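Lmo0547 protein (Listeria monocytogenes, PDB 4R9N) probably regulates transcription as a DNA-binding member of the SorC family, this fragment being its putative sugar-binding domain. Local coordinates at residues N35-S46 with R64-F72; L17-M28 with I240-A250. All coordinates share one frame; numbering follows the deposited sequence. Where two conformers were deposited one is given.

Contact 1 (N35-S46 with R64-F72)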
loop_
_atom_site.group_PDB
_atom_site.type_symbol
_atom_site.label_atom_id
_atom_site.label_comp_id
_atom_site.label_asym_id
_atom_site.label_seq_id
_atom_site.Cartn_x
_atom_site.Cartn_y
_atom_site.Cartn_z
ATOM N N ASN A 35 13.555 1.357 8.291
ATOM C CA ASN A 35 13.713 0.014 8.848
ATOM C C ASN A 35 13.053 -0.182 10.240
ATOM O O ASN A 35 12.454 -1.209 10.524
ATOM C CB ASN A 35 15.187 -0.407 8.927
ATOM C CG ASN A 35 15.811 -0.538 7.546
ATOM O OD1 ASN A 35 15.195 -1.096 6.644
ATOM N ND2 ASN A 35 16.978 0.040 7.350
ATOM N N PHE A 36 13.180 0.836 11.081
ATOM C CA PHE A 36 12.593 0.823 12.375
ATOM C C PHE A 36 11.054 0.859 12.251
ATOM O O PHE A 36 10.363 0.096 12.955
ATOM C CB PHE A 36 13.111 2.067 13.138
ATOM C CG PHE A 36 12.588 2.179 14.521
ATOM C CD1 PHE A 36 12.760 1.164 15.421
ATOM C CD2 PHE A 36 11.879 3.285 14.909
ATOM C CE1 PHE A 36 12.258 1.270 16.703
ATOM C CE2 PHE A 36 11.400 3.391 16.217
ATOM C CZ PHE A 36 11.573 2.377 17.090
ATOM N N LEU A 37 10.537 1.702 11.357
ATOM C CA LEU A 37 9.071 1.749 11.060
ATOM C C LEU A 37 8.574 0.386 10.626
ATOM O O LEU A 37 7.545 -0.078 11.124
ATOM C CB LEU A 37 8.778 2.793 10.022
ATOM C CG LEU A 37 7.356 2.982 9.566
ATOM C CD1 LEU A 37 6.453 3.427 10.694
ATOM C CD2 LEU A 37 7.374 4.071 8.494
ATOM N N ALA A 38 9.325 -0.290 9.758
ATOM C CA ALA A 38 8.937 -1.641 9.340
ATOM C C ALA A 38 8.870 -2.637 10.475
ATOM O O ALA A 38 7.927 -3.470 10.551
ATOM C CB ALA A 38 9.823 -2.143 8.212
ATOM N N LYS A 39 9.862 -2.605 11.309
ATOM C CA LYS A 39 9.956 -3.494 12.435
ATOM C C LYS A 39 8.814 -3.286 13.415
ATOM O O LYS A 39 8.143 -4.250 13.890
ATOM C CB LYS A 39 11.263 -3.213 13.155
ATOM C CG LYS A 39 11.563 -4.185 14.246
ATOM C CD LYS A 39 12.986 -3.997 14.757
ATOM C CE LYS A 39 13.493 -5.291 15.370
ATOM N NZ LYS A 39 13.952 -6.164 14.248
ATOM N N GLU A 40 8.533 -2.020 13.688
ATOM C CA GLU A 40 7.435 -1.715 14.628
ATOM C C GLU A 40 6.064 -1.932 14.031
ATOM O O GLU A 40 5.134 -2.371 14.781
ATOM C CB GLU A 40 7.596 -0.322 15.191
ATOM C CG GLU A 40 8.869 -0.282 16.052
ATOM C CD GLU A 40 8.835 -1.258 17.250
ATOM O OE1 GLU A 40 7.766 -1.437 17.847
ATOM O OE2 GLU A 40 9.879 -1.886 17.561
ATOM N N ALA A 41 5.942 -1.726 12.714
ATOM C CA ALA A 41 4.723 -2.047 12.031
ATOM C C ALA A 41 4.453 -3.516 12.071
ATOM O O ALA A 41 3.295 -3.912 12.304
ATOM C CB ALA A 41 4.715 -1.548 10.605
ATOM N N ALA A 42 5.485 -4.328 11.850
ATOM C CA ALA A 42 5.282 -5.751 11.900
ATOM C C ALA A 42 4.778 -6.178 13.288
ATOM O O ALA A 42 3.863 -7.012 13.408
ATOM C CB ALA A 42 6.527 -6.473 11.534
ATOM N N TYR A 43 5.381 -5.629 14.314
ATOM C CA TYR A 43 5.050 -5.999 15.689
ATOM C C TYR A 43 3.627 -5.624 16.001
ATOM O O TYR A 43 2.837 -6.481 16.434
ATOM C CB TYR A 43 5.999 -5.366 16.667
ATOM C CG TYR A 43 5.577 -5.528 18.112
ATOM C CD1 TYR A 43 5.495 -6.787 18.718
ATOM C CD2 TYR A 43 5.220 -4.442 18.827
ATOM C CE1 TYR A 43 5.083 -6.945 20.028
ATOM C CE2 TYR A 43 4.815 -4.570 20.126
ATOM C CZ TYR A 43 4.740 -5.821 20.736
ATOM O OH TYR A 43 4.311 -5.887 22.068
ATOM N N THR A 44 3.254 -4.382 15.750
ATOM C CA THR A 44 1.946 -3.931 16.086
ATOM C C THR A 44 0.851 -4.484 15.208
ATOM O O THR A 44 -0.223 -4.908 15.716
ATOM C CB THR A 44 1.861 -2.424 16.076
ATOM O OG1 THR A 44 2.744 -1.934 17.080
ATOM C CG2 THR A 44 0.437 -1.980 16.406
ATOM N N LEU A 45 1.106 -4.550 13.896
ATOM C CA LEU A 45 0.096 -5.052 12.996
ATOM C C LEU A 45 -0.127 -6.560 13.064
ATOM O O LEU A 45 -1.248 -6.992 12.783
ATOM C CB LEU A 45 0.338 -4.608 11.565
ATOM C CG LEU A 45 0.352 -3.076 11.309
ATOM C CD1 LEU A 45 0.702 -2.832 9.844
ATOM C CD2 LEU A 45 -0.953 -2.344 11.624
ATOM N N SER A 46 0.868 -7.327 13.524
ATOM C CA SER A 46 0.687 -8.784 13.700
ATOM C C SER A 46 -0.486 -9.021 14.637
ATOM O O SER A 46 -1.287 -9.942 14.442
ATOM C CB SER A 46 1.958 -9.466 14.251
ATOM O OG SER A 46 2.262 -8.910 15.500
ATOM N N ARG A 64 7.813 -4.705 1.480
ATOM C CA ARG A 64 8.857 -5.748 1.500
ATOM C C ARG A 64 9.595 -5.772 2.868
ATOM O O ARG A 64 9.771 -6.820 3.489
ATOM C CB ARG A 64 9.781 -5.575 0.330
ATOM C CG ARG A 64 10.950 -6.533 0.359
ATOM C CD ARG A 64 10.452 -7.875 -0.155
ATOM N NE ARG A 64 10.219 -8.769 0.915
ATOM C CZ ARG A 64 9.794 -10.010 0.796
ATOM N NH1 ARG A 64 9.725 -10.720 1.911
ATOM N NH2 ARG A 64 9.429 -10.520 -0.385
ATOM N N LYS A 65 9.993 -4.594 3.358
ATOM C CA LYS A 65 10.593 -4.496 4.664
ATOM C C LYS A 65 9.673 -5.005 5.798
ATOM O O LYS A 65 10.092 -5.740 6.696
ATOM C CB LYS A 65 11.079 -3.054 4.900
ATOM C CG LYS A 65 12.328 -2.710 4.103
ATOM C CD LYS A 65 12.688 -1.229 4.156
ATOM C CE LYS A 65 13.955 -0.919 3.321
ATOM N NZ LYS A 65 15.136 -1.645 3.882
ATOM N N PHE A 66 8.430 -4.574 5.772
ATOM C CA PHE A 66 7.403 -5.076 6.709
ATOM C C PHE A 66 7.383 -6.575 6.710
ATOM O O PHE A 66 7.399 -7.230 7.754
ATOM C CB PHE A 66 6.055 -4.483 6.329
ATOM C CG PHE A 66 4.874 -5.121 6.980
ATOM C CD1 PHE A 66 4.504 -4.797 8.282
ATOM C CD2 PHE A 66 4.105 -6.028 6.281
ATOM C CE1 PHE A 66 3.379 -5.370 8.852
ATOM C CE2 PHE A 66 3.002 -6.603 6.856
ATOM C CZ PHE A 66 2.655 -6.275 8.156
ATOM N N ALA A 67 7.299 -7.145 5.529
ATOM C CA ALA A 67 7.274 -8.619 5.431
ATOM C C ALA A 67 8.540 -9.302 5.951
ATOM O O ALA A 67 8.471 -10.326 6.577
ATOM C CB ALA A 67 6.940 -9.043 4.006
ATOM N N ASN A 68 9.707 -8.713 5.741
ATOM C CA ASN A 68 10.927 -9.288 6.205
ATOM C C ASN A 68 10.924 -9.283 7.731
ATOM O O ASN A 68 11.494 -10.210 8.343
ATOM C CB ASN A 68 12.140 -8.441 5.688
ATOM C CG ASN A 68 12.400 -8.624 4.190
ATOM O OD1 ASN A 68 11.858 -9.498 3.524
ATOM N ND2 ASN A 68 13.226 -7.768 3.660
ATOM N N GLU A 69 10.343 -8.216 8.321
ATOM C CA GLU A 69 10.347 -8.068 9.784
ATOM C C GLU A 69 9.235 -8.870 10.474
ATOM O O GLU A 69 9.197 -8.992 11.716
ATOM C CB GLU A 69 10.214 -6.593 10.182
ATOM C CG GLU A 69 11.376 -5.696 9.735
ATOM C CD GLU A 69 12.612 -5.861 10.576
ATOM O OE1 GLU A 69 12.617 -6.605 11.592
ATOM O OE2 GLU A 69 13.596 -5.229 10.180
ATOM N N PHE A 70 8.296 -9.384 9.701
ATOM C CA PHE A 70 7.122 -10.032 10.236
ATOM C C PHE A 70 7.468 -11.292 11.032
ATOM O O PHE A 70 8.393 -12.059 10.652
ATOM C CB PHE A 70 6.147 -10.328 9.091
ATOM C CG PHE A 70 4.753 -10.501 9.537
ATOM C CD1 PHE A 70 3.957 -9.376 9.751
ATOM C CD2 PHE A 70 4.234 -11.763 9.826
ATOM C CE1 PHE A 70 2.681 -9.515 10.229
ATOM C CE2 PHE A 70 2.954 -11.910 10.312
ATOM C CZ PHE A 70 2.162 -10.783 10.478
ATOM N N PRO A 71 6.767 -11.515 12.154
ATOM C CA PRO A 71 7.135 -12.631 13.030
ATOM C C PRO A 71 6.635 -13.974 12.515
ATOM O O PRO A 71 5.826 -14.048 11.556
ATOM C CB PRO A 71 6.454 -12.271 14.370
ATOM C CG PRO A 71 5.197 -11.598 13.902
ATOM C CD PRO A 71 5.758 -10.665 12.818
ATOM N N PHE A 72 7.119 -15.059 13.132
ATOM C CA PHE A 72 6.710 -16.400 12.713
ATOM C C PHE A 72 5.609 -16.977 13.575
ATOM O O PHE A 72 5.745 -18.025 14.157
ATOM C CB PHE A 72 7.907 -17.360 12.730
ATOM C CG PHE A 72 8.983 -16.972 11.764
ATOM C CD1 PHE A 72 9.830 -15.942 12.061
ATOM C CD2 PHE A 72 9.113 -17.636 10.561
ATOM C CE1 PHE A 72 10.826 -15.582 11.163
ATOM C CE2 PHE A 72 10.080 -17.268 9.649
ATOM C CZ PHE A 72 10.919 -16.229 9.963
HETATM O O HOH W 1 13.461 -3.894 7.345
#

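Contact 2 (L17-M28 with I240-A250)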
loop_
_atom_site.group_PDB
_atom_site.type_symbol
_atom_site.label_atom_id
_atom_site.label_comp_id
_atom_site.label_asym_id
_atom_site.label_seq_id
_atom_site.Cartn_x
_atom_site.Cartn_y
_atom_site.Cartn_z
ATOM N N LEU A 17 -9.096 9.177 11.286
ATOM C CA LEU A 17 -8.651 7.794 11.296
ATOM C C LEU A 17 -9.234 6.926 12.394
ATOM O O LEU A 17 -9.539 7.359 13.508
ATOM C CB LEU A 17 -7.126 7.717 11.367
ATOM C CG LEU A 17 -6.426 8.542 10.256
ATOM C CD1 LEU A 17 -4.983 8.830 10.608
ATOM C CD2 LEU A 17 -6.538 7.851 8.908
ATOM N N GLU A 18 -9.309 5.645 12.098
ATOM C CA GLU A 18 -9.577 4.633 13.103
ATOM C C GLU A 18 -8.402 4.568 14.103
ATOM O O GLU A 18 -8.597 4.495 15.357
ATOM C CB GLU A 18 -9.816 3.299 12.380
ATOM C CG GLU A 18 -10.057 2.086 13.253
ATOM C CD GLU A 18 -10.143 0.795 12.436
ATOM O OE1 GLU A 18 -10.390 0.859 11.208
ATOM O OE2 GLU A 18 -9.924 -0.288 13.014
ATOM N N GLU A 19 -7.183 4.590 13.590
ATOM C CA GLU A 19 -6.004 4.546 14.426
ATOM C C GLU A 19 -4.769 5.109 13.756
ATOM O O GLU A 19 -4.564 4.936 12.552
ATOM C CB GLU A 19 -5.702 3.111 14.899
ATOM C CG GLU A 19 -4.557 3.079 15.922
ATOM C CD GLU A 19 -4.179 1.696 16.433
ATOM O OE1 GLU A 19 -4.634 0.673 15.855
ATOM O OE2 GLU A 19 -3.421 1.611 17.459
ATOM N N ALA A 20 -3.923 5.760 14.531
ATOM C CA ALA A 20 -2.604 6.191 14.081
ATOM C C ALA A 20 -1.560 5.582 14.996
ATOM O O ALA A 20 -1.678 5.681 16.228
ATOM C CB ALA A 20 -2.522 7.719 14.000
ATOM N N ILE A 21 -0.584 4.887 14.416
ATOM C CA ILE A 21 0.512 4.344 15.164
ATOM C C ILE A 21 1.779 5.142 14.843
ATOM O O ILE A 21 2.187 5.219 13.662
ATOM C CB ILE A 21 0.718 2.882 14.764
ATOM C CG1 ILE A 21 -0.542 2.074 15.112
ATOM C CG2 ILE A 21 1.981 2.379 15.448
ATOM C CD1 ILE A 21 -0.763 0.860 14.207
ATOM N N VAL A 22 2.302 5.854 15.825
ATOM C CA VAL A 22 3.389 6.764 15.574
ATOM C C VAL A 22 4.599 6.206 16.260
ATOM O O VAL A 22 4.577 5.920 17.467
ATOM C CB VAL A 22 3.151 8.207 16.101
ATOM C CG1 VAL A 22 4.362 9.038 15.806
ATOM C CG2 VAL A 22 1.961 8.850 15.436
ATOM N N VAL A 23 5.688 6.159 15.517
ATOM C CA VAL A 23 6.892 5.487 15.945
ATOM C C VAL A 23 7.923 6.540 16.297
ATOM O O VAL A 23 8.181 7.414 15.503
ATOM C CB VAL A 23 7.369 4.553 14.784
ATOM C CG1 VAL A 23 8.784 4.121 14.977
ATOM C CG2 VAL A 23 6.425 3.350 14.678
ATOM N N ALA A 24 8.506 6.458 17.485
ATOM C CA ALA A 24 9.460 7.448 17.943
ATOM C C ALA A 24 10.814 7.170 17.359
ATOM O O ALA A 24 11.359 6.117 17.565
ATOM C CB ALA A 24 9.548 7.470 19.470
ATOM N N THR A 25 11.347 8.122 16.614
ATOM C CA THR A 25 12.664 7.989 16.059
ATOM C C THR A 25 13.581 8.751 17.004
ATOM O O THR A 25 13.252 9.855 17.463
ATOM C CB THR A 25 12.761 8.626 14.672
ATOM O OG1 THR A 25 12.294 9.968 14.736
ATOM C CG2 THR A 25 11.917 7.864 13.637
ATOM N N HIS A 26 14.713 8.172 17.345
ATOM C CA HIS A 26 15.608 8.903 18.216
ATOM C C HIS A 26 16.432 9.747 17.249
ATOM O O HIS A 26 16.038 10.871 16.902
ATOM C CB HIS A 26 16.387 7.961 19.173
ATOM C CG HIS A 26 17.535 8.627 19.877
ATOM N ND1 HIS A 26 18.701 7.963 20.203
ATOM C CD2 HIS A 26 17.714 9.913 20.269
ATOM C CE1 HIS A 26 19.543 8.807 20.771
ATOM N NE2 HIS A 26 18.970 9.997 20.822
ATOM N N ASP A 27 17.522 9.208 16.746
ATOM C CA ASP A 27 18.461 10.030 15.983
ATOM C C ASP A 27 18.766 9.145 14.822
ATOM O O ASP A 27 19.806 8.510 14.792
ATOM C CB ASP A 27 19.741 10.339 16.802
ATOM C CG ASP A 27 19.667 11.678 17.609
ATOM O OD1 ASP A 27 19.414 12.778 17.053
ATOM O OD2 ASP A 27 19.934 11.645 18.834
HETATM N N MSE A 28 17.812 9.069 13.904
HETATM C CA MSE A 28 17.895 8.241 12.708
HETATM C C MSE A 28 17.780 8.985 11.430
HETATM O O MSE A 28 16.970 9.907 11.294
HETATM C CB MSE A 28 16.665 7.319 12.824
HETATM C CG MSE A 28 16.793 6.312 13.954
HETATM SE SE MSE A 28 15.049 5.297 14.110
HETATM C CE MSE A 28 15.791 3.763 14.994
ATOM N N ILE A 240 -7.730 5.635 3.674
ATOM C CA ILE A 240 -6.883 4.998 4.679
ATOM C C ILE A 240 -7.572 5.105 6.014
ATOM O O ILE A 240 -8.027 6.164 6.430
ATOM C CB ILE A 240 -5.523 5.700 4.793
ATOM C CG1 ILE A 240 -4.719 5.472 3.539
ATOM C CG2 ILE A 240 -4.754 5.286 6.064
ATOM C CD1 ILE A 240 -3.669 6.545 3.312
ATOM N N ASP A 241 -7.528 4.016 6.744
ATOM C CA ASP A 241 -8.128 3.903 8.091
ATOM C C ASP A 241 -7.113 3.919 9.224
ATOM O O ASP A 241 -7.404 4.425 10.319
ATOM C CB ASP A 241 -8.995 2.653 8.160
ATOM C CG ASP A 241 -10.093 2.657 7.099
ATOM O OD1 ASP A 241 -10.931 3.624 7.135
ATOM O OD2 ASP A 241 -10.125 1.732 6.208
ATOM N N VAL A 242 -5.925 3.381 8.971
ATOM C CA VAL A 242 -4.920 3.226 9.987
ATOM C C VAL A 242 -3.607 3.617 9.295
ATOM O O VAL A 242 -3.270 3.135 8.148
ATOM C CB VAL A 242 -4.825 1.738 10.452
ATOM C CG1 VAL A 242 -3.637 1.534 11.384
ATOM C CG2 VAL A 242 -6.152 1.246 11.083
ATOM N N ILE A 243 -2.870 4.475 9.928
ATOM C CA ILE A 243 -1.527 4.809 9.448
ATOM C C ILE A 243 -0.481 4.436 10.429
ATOM O O ILE A 243 -0.695 4.530 11.685
ATOM C CB ILE A 243 -1.337 6.302 9.122
ATOM C CG1 ILE A 243 -1.673 7.224 10.282
ATOM C CG2 ILE A 243 -2.132 6.688 7.893
ATOM C CD1 ILE A 243 -1.184 8.629 9.981
ATOM N N VAL A 244 0.650 3.982 9.910
ATOM C CA VAL A 244 1.832 3.700 10.687
ATOM C C VAL A 244 2.895 4.601 10.088
ATOM O O VAL A 244 3.262 4.451 8.900
ATOM C CB VAL A 244 2.292 2.222 10.614
ATOM C CG1 VAL A 244 3.408 1.998 11.588
ATOM C CG2 VAL A 244 1.124 1.299 10.979
ATOM N N ILE A 245 3.324 5.580 10.883
ATOM C CA ILE A 245 4.313 6.563 10.474
ATOM C C ILE A 245 5.216 6.974 11.612
ATOM O O ILE A 245 4.940 6.673 12.778
ATOM C CB ILE A 245 3.708 7.836 9.850
ATOM C CG1 ILE A 245 2.837 8.566 10.853
ATOM C CG2 ILE A 245 2.959 7.513 8.540
ATOM C CD1 ILE A 245 2.397 9.937 10.313
ATOM N N THR A 246 6.277 7.675 11.256
ATOM C CA THR A 246 7.254 8.134 12.201
ATOM C C THR A 246 6.744 9.407 12.855
ATOM O O THR A 246 5.863 10.090 12.345
ATOM C CB THR A 246 8.618 8.472 11.561
ATOM O OG1 THR A 246 8.481 9.484 10.589
ATOM C CG2 THR A 246 9.298 7.254 10.973
ATOM N N ASP A 247 7.315 9.748 13.974
ATOM C CA ASP A 247 6.933 11.031 14.613
ATOM C C ASP A 247 7.373 12.241 13.819
ATOM O O ASP A 247 6.693 13.283 13.827
ATOM C CB ASP A 247 7.425 11.105 16.083
ATOM C CG ASP A 247 8.879 10.845 16.233
ATOM O OD1 ASP A 247 9.600 10.638 15.204
ATOM O OD2 ASP A 247 9.314 10.851 17.436
ATOM N N ARG A 248 8.499 12.113 13.122
ATOM C CA ARG A 248 8.965 13.161 12.194
ATOM C C ARG A 248 7.939 13.434 11.067
ATOM O O ARG A 248 7.635 14.592 10.752
ATOM C CB ARG A 248 10.319 12.749 11.618
ATOM C CG ARG A 248 11.244 13.877 11.181
ATOM C CD ARG A 248 12.699 13.530 11.496
ATOM N NE ARG A 248 13.048 12.165 11.089
ATOM C CZ ARG A 248 14.110 11.478 11.516
ATOM N NH1 ARG A 248 14.316 10.253 11.069
ATOM N NH2 ARG A 248 14.972 12.005 12.354
HETATM N N MSE A 249 7.397 12.363 10.470
HETATM C CA MSE A 249 6.386 12.496 9.439
HETATM C C MSE A 249 5.125 13.036 10.056
HETATM O O MSE A 249 4.456 13.843 9.445
HETATM C CB MSE A 249 6.037 11.147 8.820
HETATM C CG MSE A 249 4.892 11.212 7.827
HETATM SE SE MSE A 249 5.414 12.116 6.136
HETATM C CE MSE A 249 7.232 11.394 6.199
ATOM N N ALA A 250 4.760 12.554 11.240
ATOM C CA ALA A 250 3.556 13.063 11.898
ATOM C C ALA A 250 3.614 14.598 12.127
ATOM O O ALA A 250 2.623 15.305 11.887
ATOM C CB ALA A 250 3.312 12.331 13.174
#

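Contact 1 (N35-S46 with R64-F72)
K65 meets N35 at one end of a helix-helix packing on a parallel, Rossmann-like α/β sheet, where the axes of segments 35-46 and 64-69 come within 7.9 Å and cross at -57°. The ammonium NZ of K65 gives a 2.8 Å hydrogen bond to N35 OD1, arriving in the carbonyl plane, while its CB rests on the methyl of A38. F66 enters the other helix as a knob among A38, A41, A42 and L45. Small side chains allow the close approach, A38 CB lying 3.7 Å from F66 N. With CG anti to the backbone N (chi1 167°), the F66 ring swings toward that helix, its edge facing A41 O and CE1 lying 3.6 Å from A42 CA; L45 CD1 comes to the same CE1, and L221 of the sheet also touches this ring. E69 is the second knob, among N35, K39, A38 and A42. Its CB and CG lie on the backbone of K39, and a bend at chi2 turns the carboxylate toward the lysine. The salt bridge runs from K39 NZ to the syn side of E69 OE1 at 3.0 Å, 30° out of the carboxylate plane; a water joins OE2 to N35 OD1, weakly at the asparagine end. A42 CB sits 3.8 Å from F70 CA. Beyond the helix, P71 CG touches S46 CB at 3.9 Å.

Contact 2 (L17-M28 with I240-A250)
Two neighbouring parallel strands at one edge of the Rossmann-like sheet, 19-23 and 242-246, pair here from E19-V242 to V23-T246. The backbone bonds alternate in direction: E19 O accepts from I243 N, I243 O from I21 N (2.8 Å, N-H...O angle 178°), I21 O from I245 N, and I245 O from V23 N. On the face carrying I21 and V244, these side chains lie side by side, I21 CD1 reaching V244 CG2 at 3.8 Å. The same I21 CD1 lies 4.1 Å from V242 CG1, on the same face.

At the C-terminal end the pairing runs straight into a helix start. D247 N still bonds V23 O, while T246, the N-cap, accepts from M249 N at its OG1 (3.1 Å). T25 OG1 gives a 2.8 Å hydrogen bond to the syn lone pair of D247 OD1; chi1 of 53° places this hydroxyl between the backbone N and the carbonyl carbon. R248 was modelled in two conformers, so its contacts are less certain: in the one given here, T25 OG1 stands over one face of the guanidinium, and NH1 reaches M28 O at 2.7 Å, from above the carbonyl plane.

Helix 3-15 packs against A20 and V22, helix 30-49 against I21, V23 and V244, and strand 217-221 continues the sheet beyond 242-246.

From the N terminus, helix 3-15 leads into strand 19-23, the first half of contact 2, and the chain then enters helix 30-49, the first half of contact 1. Strand 54-57, deeper in the sheet, comes next, and helix 61-69 then closes contact 1, with 17 residues between the segments. Contact 2 closes only near the C terminus, when strand 242-246 comes alongside 19-23, so contact 1 is nested within its long loop. Helix 30-49 joins the two: F36 packs on V23, and L37 on V23 and V244. Together the contacts bind the sheet's first strand, its neighbour, the last strand in the chain, and two helices of one layer.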